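Long-range contact in type I polyketide synthase PikAII (Streptomyces venezuelae, PDB 3QP9), which probably epimerises the alpha-methyl centre of a beta-keto polyketide intermediate without reducing its ketone, as a C2-type ketoreductase: residues K373-R385 with F421-P434. Numbering follows the deposited sequence.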
loop_
_atom_site.group_PDB
_atom_site.type_symbol
_atom_site.label_atom_id
_atom_site.label_comp_id
_atom_site.label_asym_id
_atom_site.label_seq_id
_atom_site.Cartn_x
_atom_site.Cartn_y
_atom_site.Cartn_z
ATOM N N LYS A 373 7.948 2.061 7.595
ATOM C CA LYS A 373 7.242 2.840 6.573
ATOM C C LYS A 373 5.915 3.399 7.073
ATOM O O LYS A 373 5.474 4.503 6.692
ATOM C CB LYS A 373 7.021 2.064 5.263
ATOM C CG LYS A 373 8.217 1.819 4.355
ATOM C CD LYS A 373 9.156 3.001 4.140
ATOM C CE LYS A 373 8.976 3.678 2.809
ATOM N NZ LYS A 373 10.071 4.663 2.558
ATOM N N ALA A 374 5.303 2.678 7.972
ATOM C CA ALA A 374 3.918 2.993 8.370
ATOM C C ALA A 374 3.598 3.358 9.818
ATOM O O ALA A 374 2.570 3.994 10.063
ATOM C CB ALA A 374 3.009 1.835 7.941
ATOM N N THR A 375 4.374 2.928 10.788
ATOM C CA THR A 375 3.986 3.154 12.223
ATOM C C THR A 375 3.960 4.639 12.643
ATOM O O THR A 375 3.025 5.108 13.412
ATOM C CB THR A 375 4.883 2.348 13.184
ATOM O OG1 THR A 375 4.596 0.947 12.957
ATOM C CG2 THR A 375 4.575 2.694 14.666
ATOM N N ALA A 376 4.976 5.372 12.214
ATOM C CA ALA A 376 4.938 6.818 12.507
ATOM C C ALA A 376 3.715 7.533 11.895
ATOM O O ALA A 376 3.112 8.445 12.480
ATOM C CB ALA A 376 6.275 7.463 12.127
ATOM N N ALA A 377 3.328 7.118 10.679
ATOM C CA ALA A 377 2.215 7.707 9.993
ATOM C C ALA A 377 0.968 7.327 10.722
ATOM O O ALA A 377 0.086 8.163 10.867
ATOM C CB ALA A 377 2.171 7.243 8.484
ATOM N N LEU A 378 0.946 6.099 11.249
ATOM C CA LEU A 378 -0.181 5.657 12.093
ATOM C C LEU A 378 -0.366 6.575 13.273
ATOM O O LEU A 378 -1.488 7.059 13.489
ATOM C CB LEU A 378 -0.075 4.180 12.508
ATOM C CG LEU A 378 -1.105 3.730 13.572
ATOM C CD1 LEU A 378 -2.411 3.490 12.870
ATOM C CD2 LEU A 378 -0.642 2.432 14.195
ATOM N N HIS A 379 0.730 6.889 13.975
ATOM C CA HIS A 379 0.645 7.741 15.139
ATOM C C HIS A 379 0.328 9.168 14.797
ATOM O O HIS A 379 -0.464 9.804 15.492
ATOM C CB HIS A 379 1.963 7.722 15.932
ATOM C CG HIS A 379 2.319 6.381 16.448
ATOM N ND1 HIS A 379 3.625 5.930 16.536
ATOM C CD2 HIS A 379 1.529 5.373 16.881
ATOM C CE1 HIS A 379 3.613 4.712 17.051
ATOM N NE2 HIS A 379 2.351 4.340 17.230
ATOM N N LEU A 380 0.945 9.680 13.721
ATOM C CA LEU A 380 0.664 11.060 13.359
ATOM C C LEU A 380 -0.850 11.266 13.037
ATOM O O LEU A 380 -1.478 12.292 13.384
ATOM C CB LEU A 380 1.515 11.484 12.195
ATOM C CG LEU A 380 2.992 11.676 12.518
ATOM C CD1 LEU A 380 3.740 11.645 11.176
ATOM C CD2 LEU A 380 3.263 13.028 13.264
ATOM N N ASP A 381 -1.386 10.321 12.287
ATOM C CA ASP A 381 -2.800 10.358 11.904
ATOM C C ASP A 381 -3.662 10.285 13.173
ATOM O O ASP A 381 -4.595 11.130 13.380
ATOM C CB ASP A 381 -3.121 9.212 10.884
ATOM C CG ASP A 381 -4.611 9.136 10.576
ATOM O OD1 ASP A 381 -5.304 8.225 11.083
ATOM O OD2 ASP A 381 -5.111 10.084 9.953
ATOM N N ARG A 382 -3.378 9.321 14.049
ATOM C CA ARG A 382 -4.115 9.267 15.340
ATOM C C ARG A 382 -4.003 10.519 16.240
ATOM O O ARG A 382 -5.034 11.117 16.615
ATOM C CB ARG A 382 -3.806 8.012 16.158
ATOM C CG ARG A 382 -4.640 7.981 17.444
ATOM C CD ARG A 382 -4.561 6.601 18.095
ATOM N NE ARG A 382 -3.230 6.250 18.635
ATOM C CZ ARG A 382 -2.735 6.700 19.796
ATOM N NH1 ARG A 382 -1.539 6.294 20.227
ATOM N NH2 ARG A 382 -3.431 7.548 20.544
ATOM N N LEU A 383 -2.792 10.941 16.582
ATOM C CA LEU A 383 -2.657 12.151 17.453
ATOM C C LEU A 383 -3.222 13.442 16.862
ATOM O O LEU A 383 -3.751 14.306 17.608
ATOM C CB LEU A 383 -1.188 12.349 17.862
ATOM C CG LEU A 383 -0.588 11.070 18.460
ATOM C CD1 LEU A 383 0.940 11.152 18.398
ATOM C CD2 LEU A 383 -1.111 10.852 19.904
ATOM N N LEU A 384 -3.107 13.598 15.537
ATOM C CA LEU A 384 -3.684 14.757 14.838
ATOM C C LEU A 384 -5.197 14.690 14.789
ATOM O O LEU A 384 -5.867 15.733 14.773
ATOM C CB LEU A 384 -3.160 14.905 13.413
ATOM C CG LEU A 384 -1.670 15.268 13.218
ATOM C CD1 LEU A 384 -1.297 15.501 11.766
ATOM C CD2 LEU A 384 -1.236 16.469 14.099
ATOM N N ARG A 385 -5.720 13.470 14.696
ATOM C CA ARG A 385 -7.158 13.208 14.735
ATOM C C ARG A 385 -7.616 13.626 16.131
ATOM O O ARG A 385 -8.562 14.405 16.275
ATOM C CB ARG A 385 -7.431 11.702 14.433
ATOM C CG ARG A 385 -8.435 11.423 13.248
ATOM C CD ARG A 385 -8.347 10.015 12.533
ATOM N NE ARG A 385 -7.651 8.938 13.259
ATOM C CZ ARG A 385 -8.054 8.328 14.390
ATOM N NH1 ARG A 385 -9.182 8.682 15.025
ATOM N NH2 ARG A 385 -7.293 7.363 14.906
ATOM N N PHE A 421 -0.022 0.771 3.219
ATOM C CA PHE A 421 -0.794 1.187 4.400
ATOM C C PHE A 421 -0.999 2.671 4.337
ATOM O O PHE A 421 -2.133 3.188 4.746
ATOM C CB PHE A 421 -0.070 0.833 5.705
ATOM C CG PHE A 421 -0.804 1.267 6.942
ATOM C CD1 PHE A 421 -1.795 0.442 7.489
ATOM C CD2 PHE A 421 -0.485 2.497 7.559
ATOM C CE1 PHE A 421 -2.488 0.839 8.628
ATOM C CE2 PHE A 421 -1.117 2.881 8.646
ATOM C CZ PHE A 421 -2.133 2.038 9.229
ATOM N N LEU A 422 0.037 3.399 3.838
ATOM C CA LEU A 422 -0.091 4.906 3.628
ATOM C C LEU A 422 -1.195 5.287 2.689
ATOM O O LEU A 422 -2.026 6.254 2.950
ATOM C CB LEU A 422 1.243 5.482 3.112
ATOM C CG LEU A 422 2.480 5.074 3.864
ATOM C CD1 LEU A 422 3.693 5.734 3.266
ATOM C CD2 LEU A 422 2.331 5.587 5.364
ATOM N N ASP A 423 -1.243 4.591 1.537
ATOM C CA ASP A 423 -2.250 4.858 0.514
ATOM C C ASP A 423 -3.634 4.530 1.089
ATOM O O ASP A 423 -4.595 5.263 0.894
ATOM C CB ASP A 423 -2.020 4.047 -0.760
ATOM C CG ASP A 423 -0.744 4.350 -1.432
ATOM O OD1 ASP A 423 -0.197 3.407 -2.034
ATOM O OD2 ASP A 423 -0.338 5.562 -1.578
ATOM N N ALA A 424 -3.736 3.502 1.906
ATOM C CA ALA A 424 -5.043 3.241 2.545
ATOM C C ALA A 424 -5.506 4.221 3.579
ATOM O O ALA A 424 -6.711 4.381 3.745
ATOM C CB ALA A 424 -5.057 1.843 3.219
ATOM N N LEU A 425 -4.589 4.731 4.415
ATOM C CA LEU A 425 -4.916 5.845 5.354
ATOM C C LEU A 425 -5.579 6.941 4.577
ATOM O O LEU A 425 -6.553 7.520 5.040
ATOM C CB LEU A 425 -3.657 6.346 6.061
ATOM C CG LEU A 425 -3.035 5.535 7.207
ATOM C CD1 LEU A 425 -1.808 6.271 7.719
ATOM C CD2 LEU A 425 -3.988 5.326 8.402
ATOM N N ALA A 426 -5.084 7.251 3.368
ATOM C CA ALA A 426 -5.688 8.315 2.583
ATOM C C ALA A 426 -7.139 8.055 2.139
ATOM O O ALA A 426 -7.900 8.994 1.829
ATOM C CB ALA A 426 -4.793 8.688 1.420
ATOM N N GLY A 427 -7.535 6.801 2.087
ATOM C CA GLY A 427 -8.866 6.453 1.691
ATOM C C GLY A 427 -9.903 6.279 2.818
ATOM O O GLY A 427 -11.028 5.892 2.518
ATOM N N GLN A 428 -9.510 6.504 4.074
ATOM C CA GLN A 428 -10.335 6.393 5.293
ATOM C C GLN A 428 -11.137 7.688 5.471
ATOM O O GLN A 428 -10.643 8.751 5.086
ATOM C CB GLN A 428 -9.441 6.268 6.516
ATOM C CG GLN A 428 -8.786 4.942 6.681
ATOM C CD GLN A 428 -8.405 4.649 8.111
ATOM O OE1 GLN A 428 -9.130 3.948 8.870
ATOM N NE2 GLN A 428 -7.258 5.148 8.491
ATOM N N HIS A 429 -12.341 7.633 6.032
ATOM C CA HIS A 429 -13.098 8.863 6.269
ATOM C C HIS A 429 -12.501 9.606 7.482
ATOM O O HIS A 429 -12.173 9.001 8.528
ATOM C CB HIS A 429 -14.553 8.492 6.551
ATOM C CG HIS A 429 -15.513 9.654 6.549
ATOM N ND1 HIS A 429 -16.659 9.668 5.783
ATOM C CD2 HIS A 429 -15.514 10.824 7.243
ATOM C CE1 HIS A 429 -17.311 10.806 5.983
ATOM N NE2 HIS A 429 -16.635 11.526 6.863
ATOM N N ARG A 430 -12.386 10.916 7.393
ATOM C CA ARG A 430 -12.018 11.653 8.614
ATOM C C ARG A 430 -12.929 12.786 8.821
ATOM O O ARG A 430 -12.793 13.799 8.119
ATOM C CB ARG A 430 -10.562 12.163 8.572
ATOM C CG ARG A 430 -9.544 11.075 9.001
ATOM C CD ARG A 430 -8.060 11.501 8.784
ATOM N NE ARG A 430 -7.268 10.289 8.687
ATOM C CZ ARG A 430 -7.231 9.490 7.602
ATOM N NH1 ARG A 430 -7.904 9.809 6.462
ATOM N NH2 ARG A 430 -6.483 8.381 7.639
ATOM N N ALA A 431 -13.804 12.622 9.829
ATOM C CA ALA A 431 -14.855 13.572 10.176
ATOM C C ALA A 431 -14.306 14.960 10.436
ATOM O O ALA A 431 -14.936 15.964 10.075
ATOM C CB ALA A 431 -15.685 13.071 11.397
ATOM N N ASP A 432 -13.142 15.045 11.069
ATOM C CA ASP A 432 -12.660 16.396 11.426
ATOM C C ASP A 432 -11.267 16.758 10.907
ATOM O O ASP A 432 -10.766 17.855 11.177
ATOM C CB ASP A 432 -12.838 16.696 12.940
ATOM C CG ASP A 432 -14.292 17.144 13.292
ATOM O OD1 ASP A 432 -15.200 16.298 13.262
ATOM O OD2 ASP A 432 -14.524 18.343 13.566
ATOM N N GLY A 433 -10.655 15.865 10.138
ATOM C CA GLY A 433 -9.249 16.056 9.750
ATOM C C GLY A 433 -8.433 15.048 10.534
ATOM O O GLY A 433 -9.027 14.230 11.236
ATOM N N PRO A 434 -7.097 15.024 10.355
ATOM C CA PRO A 434 -6.386 15.809 9.340
ATOM C C PRO A 434 -6.814 15.352 7.932
ATOM O O PRO A 434 -7.286 14.209 7.739
ATOM C CB PRO A 434 -4.916 15.428 9.587
ATOM C CG PRO A 434 -4.933 14.035 10.182
ATOM C CD PRO A 434 -6.215 14.040 11.021
#
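Asp381, on helix 363-386, and Arg430, in the loop after helix 413-426, reach toward each other from opposite directions and form a salt bridge. With CG anti to the backbone N, the aspartate presents OD2 to Arg430 NE; the modelled 2.5 Å is doubtfully short, and the bond is bent (138° at the hydrogen), with OD2 tilted from the guanidinium plane. The nitrogen arrives on the syn side, and carboxylate and guanidinium planes stand 82° apart. Arg430 suits the place because its other end is also used: NH1 and NH2 both grip the carbonyl oxygen of Leu425, NH2 at 2.7 Å, tying the loop back to its own helix. Arg385, one turn after Asp381, adds a longer bond from NE to Asp381 OD1 (3.3 Å), from above the carboxylate plane.

Earlier along the helices, which run 23° from parallel, Ala374 and Ala377 let larger residues come close: Ala374 CB lies 3.6 Å from Phe421 CD2, and Leu422 CD2 presses on Ala377 CB (3.5 Å). Leu378 CD1 meets Phe421 CZ at the ring edge. Pro434, after a cis peptide, rests its CG on Leu384 CB (3.8 Å) before strand 435-441. One carboxylate shared by two arginines probably offsets their like charges and pins the loop in this Rossmann-fold domain.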